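Local coordinates for probable conserved lipoprotein LpqI (Mycobacterium tuberculosis H37Rv, PDB 6GFV) that cleaves terminal beta-1,4-linked N-acetylglucosamine from peptidoglycan fragments, as a family 3 glycoside hydrolase of peptidoglycan recycling, at residues 204-207 and 213-216; 249-254 and 263-268; 57-62 and 124-129; 85-90 and 117-122. All coordinates share one frame; numbering follows the deposited sequence.

Contact 1: 204-207 and 213-216; sequences DLVG and YRTL
The guanidinium end of R214 overlaps the C-terminal end of segment 204-207, where it meets main chain more than side chain. Its NH2 lies 2.8 Å from V206 O, close enough for a hydrogen bond, yet the N-H...O angle of only 122° makes it a weak, bent one. The same nitrogen also runs beside the isopropyl group of V206, with NH2 4.2 Å from CG1, and comes to 4.5 Å from G207 CA. The reach comes from the shape of the arginine: CG stands beside the backbone N (chi1 -59°), and from there the chain is extended as far as NE, which lets the group span the 9.9 Å between R214 CA and V206 CA. The contact illustrates how one long side chain can join two backbones that do not themselves touch. The two short helices involved, 202-206 and 211-216, follow one another on the way to strand 223-230 of the TIM-barrel-type domain, and the arginine spans the turn between them near the protein surface. A second carbonyl binds the same group, since R214 NE is hydrogen-bonded to Y256 O. The partial negative charge of V206 O would probably attract the cationic guanidinium even though the bond is poorly directed. On the inner side of the second helix, Y213 and L216 turn to strand 176-182, where both pack on L179 and the ring of Y213 meets F182 edge-to-face.

Contact 2: 249-254 and 263-268; sequences LLRTGT and GPVFSD
One face of the R251 guanidinium is covered by a methyl group of V265, whose CG2 sits 3.2 Å above the plane and offset toward its rim; at the edge, in the plane, lies G263 O. That edge bond is well directed: R251 NH1 is 2.9 Å from G263 O with an N-H...O angle of 166°, and the donor lies in the carbonyl plane. A bend at chi2 (-54°) swings the arginine from its helix to the segment opposite. The group has further partners: NH1 also bonds to F261 O and NH2 forms a salt bridge with D295, whose carboxylate in turn accepts a bond from V265 N. Together these partners probably fix the rotation of the group, so that a face can rest on the valine. Beside it, L250 and V265 meet tip to tip, CD2 to CG2 at 3.8 Å, and L250 continues onto V224 and F182. An arginine and a leucine from one helical turn thus seat helix 244-252 against strand 265-267, completing a beta-alpha-beta unit with strand 223-230. This is the repeating unit of a TIM barrel, and here strand 265-267 leads toward D268, probably the catalytic nucleophile.

Contact 3: 57-62 and 124-129; sequences TIFDGA and RKLGIT
Helix 109-126 ends here in a Schellman motif, with G127 taking a positive phi of 121°, and the backbones approach most closely where F59 CA stands 6.3 Å from L126 CA. The aromatic ring of F59 projects into this gap and crosses the L126 side chain at about a right angle. L126 CB lies over one face, 4.0 Å from F59 CD1, while I58 CG2 caps the opposite face from within the ring's own segment, over its centre. The ring is therefore sandwiched between aliphatic groups. Farther along, its CZ meets I128 CD1 at 3.9 Å; the isoleucine, with CG1 beside its backbone N, bends its end back to the ring although its CB sets off in another direction. L126 O lies 3.4 Å from F59 CD1, bringing a carbonyl close to an aromatic C-H. L89 and L92 extend the apolar cluster, F59 touching both, and I128 also packs on V77 and V79 of strand 76-83. No hydrogen bond joins the two segments, so the loop before helix 62-69 is held to the end of helix 109-126 by shape and dispersion, a contact that depends on close fit more than on direction.

Contact 4: 85-90 and 117-122; sequences RVSRLR and RDRGRQ
S87 OG faces the edge of the R119 guanidinium, in its plane, with OG 3.3 Å from NH2. The arginine gets there by a bend at chi3 (80°), which turns its end from helix 109-126 toward the strand, while the serine OG is placed beside it by standing anti to the backbone N (chi1 165°). Both groups share a carboxylate partner. E81, from strand 76-83, forms a salt bridge from OE1 to R119 NH2 and is hydrogen-bonded through OE2 to S87 OG and to L89 N. R119 NH1 has a further acceptor in G95 O, so the guanidinium is fixed from two nitrogens. One layer out, the backbone of segment 85-90 is shaped by a type I beta turn from S87 to R90. S87 O accepts twice, from R90 N at 3.2 Å and from R90 NH1 at 3.1 Å, the two donors approaching from opposite faces of the carbonyl plane. Within that turn lies R88, which probably binds substrate and whose NE bonds to G51 O. On the helix, D118 holds R121 by a salt bridge, OD1 to NH1 at 3.1 Å, and Q122 by a hydrogen bond from NE2 to OD2 at 3.0 Å. The example shows a buried cation matched by a carboxylate, with G95 O as a neutral acceptor: the charge of R119 is probably balanced by E81, and that same acid, which directly follows D80, another probable substrate ligand, ties helix 109-126 to the turn bearing R88.

All four contacts lie in the same family 3 barrel domain, distributed around it. Contacts 3 and 4 form one neighbourhood: their centres are 13 Å apart, both use helix 109-126, and they touch through L89, whose CD2 lies 3.8 Å from F59 CE2. Along the chain, contact 4 falls wholly between the two segments of contact 3. Contacts 1 and 2 follow later, one after the other, with centres again 13 Å apart but no touch, while the centres of contacts 1 and 3 are about 35 Å apart, on opposite sides of the chain's centre. Contacts 2 and 4 reach the same sheet, also on opposite sides of that centre, and include D268 and R88, the probable nucleophile and a probable substrate-binding residue.

Contact 1: 204-207 and 213-216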
loop_
_atom_site.group_PDB
_atom_site.type_symbol
_atom_site.label_atom_id
_atom_site.label_comp_id
_atom_site.label_asym_id
_atom_site.label_seq_id
_atom_site.Cartn_x
_atom_site.Cartn_y
_atom_site.Cartn_z
ATOM N N ASP A 204 -1.114 -10.177 22.783
ATOM C CA ASP A 204 -1.505 -8.827 23.115
ATOM C C ASP A 204 -2.135 -8.152 21.899
ATOM O O ASP A 204 -3.142 -7.478 22.031
ATOM C CB ASP A 204 -0.310 -8.029 23.633
ATOM C CG ASP A 204 0.016 -8.345 25.077
ATOM O OD1 ASP A 204 -0.614 -9.259 25.652
ATOM O OD2 ASP A 204 0.908 -7.686 25.643
ATOM N N LEU A 205 -1.548 -8.358 20.723
ATOM C CA LEU A 205 -2.042 -7.740 19.495
ATOM C C LEU A 205 -3.459 -8.178 19.182
ATOM O O LEU A 205 -4.298 -7.353 18.873
ATOM C CB LEU A 205 -1.134 -8.071 18.313
ATOM C CG LEU A 205 0.334 -7.653 18.404
ATOM C CD1 LEU A 205 1.055 -7.943 17.104
ATOM C CD2 LEU A 205 0.446 -6.182 18.770
ATOM N N VAL A 206 -3.714 -9.484 19.300
ATOM C CA VAL A 206 -5.008 -10.076 18.960
ATOM C C VAL A 206 -6.171 -9.437 19.732
ATOM O O VAL A 206 -7.272 -9.302 19.208
ATOM C CB VAL A 206 -5.012 -11.604 19.217
ATOM C CG1 VAL A 206 -6.419 -12.166 19.113
ATOM C CG2 VAL A 206 -4.069 -12.323 18.268
ATOM N N GLY A 207 -5.914 -9.023 20.964
ATOM C CA GLY A 207 -6.938 -8.405 21.783
ATOM C C GLY A 207 -6.971 -6.884 21.745
ATOM O O GLY A 207 -7.797 -6.267 22.396
ATOM N N TYR A 213 -9.007 -4.313 12.455
ATOM C CA TYR A 213 -8.994 -5.055 11.201
ATOM C C TYR A 213 -10.160 -6.050 11.073
ATOM O O TYR A 213 -10.630 -6.267 9.970
ATOM C CB TYR A 213 -7.661 -5.802 11.014
ATOM C CG TYR A 213 -6.455 -4.903 10.750
ATOM C CD1 TYR A 213 -6.111 -4.509 9.464
ATOM C CD2 TYR A 213 -5.661 -4.465 11.789
ATOM C CE1 TYR A 213 -5.010 -3.692 9.230
ATOM C CE2 TYR A 213 -4.557 -3.653 11.565
ATOM C CZ TYR A 213 -4.235 -3.278 10.291
ATOM O OH TYR A 213 -3.142 -2.466 10.110
ATOM N N ARG A 214 -10.615 -6.648 12.175
ATOM C CA ARG A 214 -11.685 -7.671 12.107
ATOM C C ARG A 214 -12.907 -7.208 11.316
ATOM O O ARG A 214 -13.526 -7.992 10.617
ATOM C CB ARG A 214 -12.151 -8.103 13.505
ATOM C CG ARG A 214 -11.084 -8.683 14.416
ATOM C CD ARG A 214 -11.708 -9.008 15.786
ATOM N NE ARG A 214 -10.723 -9.438 16.765
ATOM C CZ ARG A 214 -10.944 -9.501 18.071
ATOM N NH1 ARG A 214 -12.117 -9.141 18.561
ATOM N NH2 ARG A 214 -9.981 -9.906 18.887
ATOM N N THR A 215 -13.241 -5.927 11.414
ATOM C CA THR A 215 -14.383 -5.420 10.674
ATOM C C THR A 215 -13.986 -4.598 9.438
ATOM O O THR A 215 -14.720 -4.565 8.474
ATOM C CB THR A 215 -15.299 -4.574 11.578
ATOM O OG1 THR A 215 -14.596 -3.426 12.029
ATOM C CG2 THR A 215 -15.740 -5.372 12.800
ATOM N N LEU A 216 -12.826 -3.955 9.437
ATOM C CA LEU A 216 -12.512 -3.073 8.301
ATOM C C LEU A 216 -12.045 -3.817 7.038
ATOM O O LEU A 216 -12.169 -3.291 5.929
ATOM C CB LEU A 216 -11.461 -2.039 8.702
ATOM C CG LEU A 216 -11.880 -1.053 9.793
ATOM C CD1 LEU A 216 -10.845 0.041 9.918
ATOM C CD2 LEU A 216 -13.263 -0.471 9.525
#

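Contact 2: 249-254 and 263-268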
loop_
_atom_site.group_PDB
_atom_site.type_symbol
_atom_site.label_atom_id
_atom_site.label_comp_id
_atom_site.label_asym_id
_atom_site.label_seq_id
_atom_site.Cartn_x
_atom_site.Cartn_y
_atom_site.Cartn_z
ATOM N N LEU A 249 -1.575 -15.079 8.259
ATOM C CA LEU A 249 -2.555 -14.706 9.286
ATOM C C LEU A 249 -3.625 -13.755 8.746
ATOM O O LEU A 249 -4.817 -13.903 9.033
ATOM C CB LEU A 249 -1.872 -14.050 10.485
ATOM C CG LEU A 249 -2.776 -13.582 11.641
ATOM C CD1 LEU A 249 -3.554 -14.753 12.247
ATOM C CD2 LEU A 249 -1.968 -12.854 12.722
ATOM N N LEU A 250 -3.176 -12.770 7.979
ATOM C CA LEU A 250 -4.069 -11.823 7.322
ATOM C C LEU A 250 -4.994 -12.543 6.348
ATOM O O LEU A 250 -6.201 -12.299 6.349
ATOM C CB LEU A 250 -3.268 -10.734 6.602
ATOM C CG LEU A 250 -4.072 -9.715 5.771
ATOM C CD1 LEU A 250 -5.139 -8.985 6.589
ATOM C CD2 LEU A 250 -3.153 -8.726 5.100
ATOM N N ARG A 251 -4.427 -13.430 5.532
ATOM C CA ARG A 251 -5.211 -14.202 4.563
ATOM C C ARG A 251 -6.292 -15.088 5.220
ATOM O O ARG A 251 -7.400 -15.171 4.713
ATOM C CB ARG A 251 -4.297 -15.092 3.702
ATOM C CG ARG A 251 -3.346 -14.361 2.755
ATOM C CD ARG A 251 -4.074 -13.388 1.843
ATOM N NE ARG A 251 -3.165 -12.795 0.858
ATOM C CZ ARG A 251 -3.466 -11.773 0.065
ATOM N NH1 ARG A 251 -4.661 -11.204 0.140
ATOM N NH2 ARG A 251 -2.562 -11.320 -0.796
ATOM N N THR A 252 -5.969 -15.749 6.333
ATOM C CA THR A 252 -6.914 -16.693 6.958
ATOM C C THR A 252 -7.875 -16.039 7.947
ATOM O O THR A 252 -9.028 -16.441 8.050
ATOM C CB THR A 252 -6.168 -17.835 7.684
ATOM O OG1 THR A 252 -5.259 -17.283 8.639
ATOM C CG2 THR A 252 -5.412 -18.682 6.700
ATOM N N GLY A 253 -7.397 -15.042 8.682
ATOM C CA GLY A 253 -8.226 -14.284 9.607
ATOM C C GLY A 253 -8.556 -14.961 10.938
ATOM O O GLY A 253 -8.538 -14.317 11.979
ATOM N N THR A 254 -8.877 -16.252 10.883
ATOM C CA THR A 254 -9.292 -17.035 12.048
ATOM C C THR A 254 -8.495 -16.742 13.319
ATOM O O THR A 254 -9.064 -16.513 14.371
ATOM C CB THR A 254 -9.180 -18.547 11.753
ATOM O OG1 THR A 254 -9.940 -18.868 10.586
ATOM C CG2 THR A 254 -9.665 -19.380 12.941
ATOM N N GLY A 263 -8.168 -9.403 -0.680
ATOM C CA GLY A 263 -7.844 -8.165 -1.365
ATOM C C GLY A 263 -6.351 -7.963 -1.571
ATOM O O GLY A 263 -5.565 -8.846 -1.236
ATOM N N PRO A 264 -5.948 -6.796 -2.134
ATOM C CA PRO A 264 -4.536 -6.506 -2.420
ATOM C C PRO A 264 -3.716 -6.179 -1.158
ATOM O O PRO A 264 -4.135 -5.370 -0.334
ATOM C CB PRO A 264 -4.615 -5.282 -3.357
ATOM C CG PRO A 264 -5.840 -4.556 -2.867
ATOM C CD PRO A 264 -6.815 -5.636 -2.427
ATOM N N VAL A 265 -2.553 -6.809 -1.041
ATOM C CA VAL A 265 -1.628 -6.609 0.068
ATOM C C VAL A 265 -0.332 -5.912 -0.386
ATOM O O VAL A 265 0.332 -6.372 -1.314
ATOM C CB VAL A 265 -1.253 -7.952 0.747
ATOM C CG1 VAL A 265 -0.219 -7.722 1.817
ATOM C CG2 VAL A 265 -2.483 -8.615 1.333
ATOM N N PHE A 266 0.020 -4.818 0.288
ATOM C CA PHE A 266 1.191 -4.005 -0.058
ATOM C C PHE A 266 2.303 -4.116 0.981
ATOM O O PHE A 266 2.027 -4.020 2.165
ATOM C CB PHE A 266 0.831 -2.513 -0.151
ATOM C CG PHE A 266 -0.227 -2.170 -1.161
ATOM C CD1 PHE A 266 -1.553 -2.483 -0.943
ATOM C CD2 PHE A 266 0.097 -1.431 -2.286
ATOM C CE1 PHE A 266 -2.530 -2.118 -1.863
ATOM C CE2 PHE A 266 -0.876 -1.067 -3.205
ATOM C CZ PHE A 266 -2.183 -1.413 -2.994
ATOM N N SER A 267 3.555 -4.237 0.553
ATOM C CA SER A 267 4.665 -3.982 1.465
ATOM C C SER A 267 4.747 -2.492 1.775
ATOM O O SER A 267 4.309 -1.656 0.978
ATOM C CB SER A 267 6.004 -4.471 0.891
ATOM O OG SER A 267 6.551 -3.577 -0.070
ATOM N N ASP A 268 5.300 -2.159 2.942
ATOM C CA ASP A 268 5.768 -0.792 3.200
ATOM C C ASP A 268 7.018 -0.549 2.343
ATOM O O ASP A 268 7.545 -1.479 1.737
ATOM C CB ASP A 268 6.047 -0.579 4.699
ATOM C CG ASP A 268 6.095 0.901 5.099
ATOM O OD1 ASP A 268 6.134 1.775 4.208
ATOM O OD2 ASP A 268 6.103 1.186 6.314
#

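Contact 3: 57-62 and 124-129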
loop_
_atom_site.group_PDB
_atom_site.type_symbol
_atom_site.label_atom_id
_atom_site.label_comp_id
_atom_site.label_asym_id
_atom_site.label_seq_id
_atom_site.Cartn_x
_atom_site.Cartn_y
_atom_site.Cartn_z
ATOM N N THR A 57 4.391 19.063 -10.810
ATOM C CA THR A 57 3.946 19.526 -12.131
ATOM C C THR A 57 3.629 18.348 -13.031
ATOM O O THR A 57 3.101 18.538 -14.111
ATOM C CB THR A 57 4.975 20.424 -12.875
ATOM O OG1 THR A 57 6.206 19.724 -13.067
ATOM C CG2 THR A 57 5.224 21.730 -12.127
ATOM N N ILE A 58 3.939 17.136 -12.579
ATOM C CA ILE A 58 3.534 15.927 -13.292
ATOM C C ILE A 58 2.018 15.901 -13.500
ATOM O O ILE A 58 1.549 15.308 -14.464
ATOM C CB ILE A 58 3.999 14.614 -12.543
ATOM C CG1 ILE A 58 3.841 13.378 -13.428
ATOM C CG2 ILE A 58 3.261 14.417 -11.230
ATOM C CD1 ILE A 58 4.434 12.083 -12.835
ATOM N N PHE A 59 1.258 16.572 -12.629
ATOM C CA PHE A 59 -0.200 16.569 -12.746
ATOM C C PHE A 59 -0.721 17.519 -13.836
ATOM O O PHE A 59 -1.896 17.487 -14.178
ATOM C CB PHE A 59 -0.852 16.909 -11.397
ATOM C CG PHE A 59 -0.724 15.803 -10.353
ATOM C CD1 PHE A 59 -1.240 14.538 -10.594
ATOM C CD2 PHE A 59 -0.094 16.039 -9.150
ATOM C CE1 PHE A 59 -1.122 13.524 -9.656
ATOM C CE2 PHE A 59 0.031 15.036 -8.207
ATOM C CZ PHE A 59 -0.484 13.773 -8.460
ATOM N N ASP A 60 0.161 18.342 -14.398
ATOM C CA ASP A 60 -0.274 19.404 -15.306
ATOM C C ASP A 60 -0.445 18.984 -16.782
ATOM O O ASP A 60 -0.446 19.823 -17.687
ATOM C CB ASP A 60 0.711 20.581 -15.214
ATOM C CG ASP A 60 0.784 21.184 -13.816
ATOM O OD1 ASP A 60 -0.215 21.113 -13.074
ATOM O OD2 ASP A 60 1.837 21.752 -13.466
ATOM N N GLY A 61 -0.624 17.698 -17.033
ATOM C CA GLY A 61 -0.842 17.240 -18.388
ATOM C C GLY A 61 -0.012 16.028 -18.716
ATOM O O GLY A 61 -0.421 15.206 -19.529
ATOM N N ALA A 62 1.147 15.909 -18.079
ATOM C CA ALA A 62 2.026 14.768 -18.304
ATOM C C ALA A 62 1.371 13.441 -17.927
ATOM O O ALA A 62 1.503 12.453 -18.638
ATOM C CB ALA A 62 3.316 14.927 -17.525
ATOM N N ARG A 124 -8.972 12.217 -7.000
ATOM C CA ARG A 124 -9.358 11.457 -8.186
ATOM C C ARG A 124 -9.342 12.315 -9.475
ATOM O O ARG A 124 -8.998 11.825 -10.551
ATOM C CB ARG A 124 -10.735 10.834 -8.000
ATOM C CG ARG A 124 -11.174 9.995 -9.197
ATOM C CD ARG A 124 -12.519 9.342 -8.993
ATOM N NE ARG A 124 -13.631 10.132 -9.516
ATOM C CZ ARG A 124 -14.480 10.841 -8.773
ATOM N NH1 ARG A 124 -14.354 10.886 -7.453
ATOM N NH2 ARG A 124 -15.458 11.518 -9.357
ATOM N N LYS A 125 -9.699 13.588 -9.366
ATOM C CA LYS A 125 -9.597 14.491 -10.516
ATOM C C LYS A 125 -8.146 14.679 -10.991
ATOM O O LYS A 125 -7.899 14.852 -12.185
ATOM C CB LYS A 125 -10.219 15.850 -10.190
ATOM C CG LYS A 125 -11.723 15.824 -10.016
ATOM C CD LYS A 125 -12.234 17.130 -9.425
ATOM C CE LYS A 125 -13.494 16.918 -8.600
ATOM N NZ LYS A 125 -13.525 17.816 -7.403
ATOM N N LEU A 126 -7.199 14.658 -10.057
ATOM C CA LEU A 126 -5.790 14.796 -10.413
ATOM C C LEU A 126 -5.233 13.553 -11.093
ATOM O O LEU A 126 -4.271 13.643 -11.841
ATOM C CB LEU A 126 -4.943 15.122 -9.186
ATOM C CG LEU A 126 -5.151 16.482 -8.517
ATOM C CD1 LEU A 126 -4.450 16.533 -7.178
ATOM C CD2 LEU A 126 -4.673 17.601 -9.420
ATOM N N GLY A 127 -5.844 12.395 -10.837
ATOM C CA GLY A 127 -5.359 11.150 -11.400
ATOM C C GLY A 127 -4.961 10.079 -10.378
ATOM O O GLY A 127 -4.501 9.007 -10.759
ATOM N N ILE A 128 -5.113 10.382 -9.092
ATOM C CA ILE A 128 -4.814 9.442 -8.009
ATOM C C ILE A 128 -5.804 8.274 -8.039
ATOM O O ILE A 128 -7.007 8.497 -8.120
ATOM C CB ILE A 128 -4.889 10.117 -6.614
ATOM C CG1 ILE A 128 -3.854 11.231 -6.480
ATOM C CG2 ILE A 128 -4.693 9.089 -5.479
ATOM C CD1 ILE A 128 -2.429 10.787 -6.809
ATOM N N THR A 129 -5.298 7.044 -7.959
ATOM C CA THR A 129 -6.173 5.871 -7.812
ATOM C C THR A 129 -6.071 5.183 -6.441
ATOM O O THR A 129 -6.995 4.466 -6.043
ATOM C CB THR A 129 -5.898 4.805 -8.893
ATOM O OG1 THR A 129 -4.592 4.243 -8.720
ATOM C CG2 THR A 129 -6.045 5.397 -10.311
#

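Contact 4: 85-90 and 117-122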
loop_
_atom_site.group_PDB
_atom_site.type_symbol
_atom_site.label_atom_id
_atom_site.label_comp_id
_atom_site.label_asym_id
_atom_site.label_seq_id
_atom_site.Cartn_x
_atom_site.Cartn_y
_atom_site.Cartn_z
ATOM N N ARG A 85 0.485 15.841 9.405
ATOM C CA ARG A 85 1.929 15.793 9.160
ATOM C C ARG A 85 2.310 15.008 7.905
ATOM O O ARG A 85 3.405 15.157 7.392
ATOM C CB ARG A 85 2.663 15.210 10.375
ATOM C CG ARG A 85 2.767 16.168 11.587
ATOM C CD ARG A 85 3.674 15.600 12.700
ATOM N NE ARG A 85 3.185 14.322 13.189
ATOM C CZ ARG A 85 3.936 13.236 13.334
ATOM N NH1 ARG A 85 5.222 13.274 13.028
ATOM N NH2 ARG A 85 3.398 12.109 13.785
ATOM N N VAL A 86 1.408 14.170 7.410
ATOM C CA VAL A 86 1.687 13.402 6.197
ATOM C C VAL A 86 0.678 13.737 5.094
ATOM O O VAL A 86 -0.314 13.041 4.895
ATOM C CB VAL A 86 1.681 11.876 6.472
ATOM C CG1 VAL A 86 2.050 11.116 5.223
ATOM C CG2 VAL A 86 2.663 11.550 7.582
ATOM N N SER A 87 0.938 14.818 4.371
ATOM C CA SER A 87 -0.015 15.250 3.359
ATOM C C SER A 87 0.700 15.759 2.115
ATOM O O SER A 87 0.863 16.951 1.937
ATOM C CB SER A 87 -0.941 16.315 3.944
ATOM O OG SER A 87 -1.647 17.007 2.936
ATOM N N ARG A 88 1.133 14.833 1.263
ATOM C CA ARG A 88 1.904 15.166 0.059
ATOM C C ARG A 88 1.246 16.211 -0.853
ATOM O O ARG A 88 1.926 17.053 -1.437
ATOM C CB ARG A 88 2.180 13.905 -0.760
ATOM C CG ARG A 88 3.098 14.145 -1.943
ATOM C CD ARG A 88 4.469 14.566 -1.453
ATOM N NE ARG A 88 5.362 15.088 -2.484
ATOM C CZ ARG A 88 5.508 16.384 -2.754
ATOM N NH1 ARG A 88 4.795 17.287 -2.092
ATOM N NH2 ARG A 88 6.360 16.771 -3.693
ATOM N N LEU A 89 -0.077 16.169 -0.956
ATOM C CA LEU A 89 -0.798 17.003 -1.912
ATOM C C LEU A 89 -1.442 18.225 -1.266
ATOM O O LEU A 89 -2.390 18.796 -1.805
ATOM C CB LEU A 89 -1.870 16.171 -2.626
ATOM C CG LEU A 89 -1.398 14.922 -3.380
ATOM C CD1 LEU A 89 -2.572 14.195 -4.057
ATOM C CD2 LEU A 89 -0.314 15.274 -4.400
ATOM N N ARG A 90 -0.936 18.618 -0.103
ATOM C CA ARG A 90 -1.487 19.767 0.618
ATOM C C ARG A 90 -1.592 21.027 -0.260
ATOM O O ARG A 90 -2.527 21.810 -0.123
ATOM C CB ARG A 90 -0.648 20.058 1.868
ATOM C CG ARG A 90 0.821 20.317 1.612
ATOM C CD ARG A 90 1.589 20.455 2.921
ATOM N NE ARG A 90 3.003 20.735 2.707
ATOM C CZ ARG A 90 3.904 19.830 2.334
ATOM N NH1 ARG A 90 3.549 18.565 2.124
ATOM N NH2 ARG A 90 5.168 20.190 2.162
ATOM N N ARG A 117 -14.157 12.205 1.839
ATOM C CA ARG A 117 -14.793 12.131 0.530
ATOM C C ARG A 117 -14.425 13.341 -0.335
ATOM O O ARG A 117 -14.132 13.195 -1.516
ATOM C CB ARG A 117 -16.311 12.019 0.665
ATOM C CG ARG A 117 -17.054 12.002 -0.668
ATOM C CD ARG A 117 -18.546 11.700 -0.505
ATOM N NE ARG A 117 -19.265 12.707 0.281
ATOM C CZ ARG A 117 -19.658 12.539 1.540
ATOM N NH1 ARG A 117 -19.397 11.402 2.181
ATOM N NH2 ARG A 117 -20.301 13.506 2.164
ATOM N N ASP A 118 -14.429 14.526 0.257
ATOM C CA ASP A 118 -14.047 15.726 -0.485
ATOM C C ASP A 118 -12.592 15.693 -0.967
ATOM O O ASP A 118 -12.316 15.907 -2.145
ATOM C CB ASP A 118 -14.263 16.970 0.365
ATOM C CG ASP A 118 -14.004 18.239 -0.412
ATOM O OD1 ASP A 118 -14.831 18.574 -1.278
ATOM O OD2 ASP A 118 -12.964 18.864 -0.182
ATOM N N ARG A 119 -11.672 15.451 -0.039
ATOM C CA ARG A 119 -10.254 15.283 -0.367
ATOM C C ARG A 119 -10.039 14.168 -1.398
ATOM O O ARG A 119 -9.228 14.304 -2.310
ATOM C CB ARG A 119 -9.438 15.005 0.909
ATOM C CG ARG A 119 -9.276 16.234 1.855
ATOM C CD ARG A 119 -8.528 15.934 3.174
ATOM N NE ARG A 119 -7.079 15.889 3.018
ATOM C CZ ARG A 119 -6.282 16.955 3.019
ATOM N NH1 ARG A 119 -6.790 18.167 3.187
ATOM N NH2 ARG A 119 -4.971 16.808 2.852
ATOM N N GLY A 120 -10.785 13.075 -1.266
ATOM C CA GLY A 120 -10.686 11.961 -2.202
ATOM C C GLY A 120 -11.158 12.339 -3.600
ATOM O O GLY A 120 -10.594 11.903 -4.605
ATOM N N ARG A 121 -12.209 13.146 -3.649
ATOM C CA ARG A 121 -12.757 13.652 -4.897
ATOM C C ARG A 121 -11.731 14.494 -5.666
ATOM O O ARG A 121 -11.571 14.344 -6.870
ATOM C CB ARG A 121 -14.003 14.476 -4.598
ATOM C CG ARG A 121 -14.992 14.575 -5.730
ATOM C CD ARG A 121 -16.049 15.629 -5.433
ATOM N NE ARG A 121 -17.090 15.135 -4.544
ATOM C CZ ARG A 121 -17.411 15.669 -3.368
ATOM N NH1 ARG A 121 -16.779 16.743 -2.914
ATOM N NH2 ARG A 121 -18.383 15.128 -2.648
ATOM N N GLN A 122 -11.045 15.382 -4.951
ATOM C CA GLN A 122 -9.996 16.222 -5.526
ATOM C C GLN A 122 -8.790 15.390 -5.989
ATOM O O GLN A 122 -8.184 15.678 -7.018
ATOM C CB GLN A 122 -9.562 17.285 -4.511
ATOM C CG GLN A 122 -10.687 18.282 -4.154
ATOM C CD GLN A 122 -10.211 19.414 -3.265
ATOM O OE1 GLN A 122 -9.375 20.215 -3.661
ATOM N NE2 GLN A 122 -10.725 19.469 -2.050
#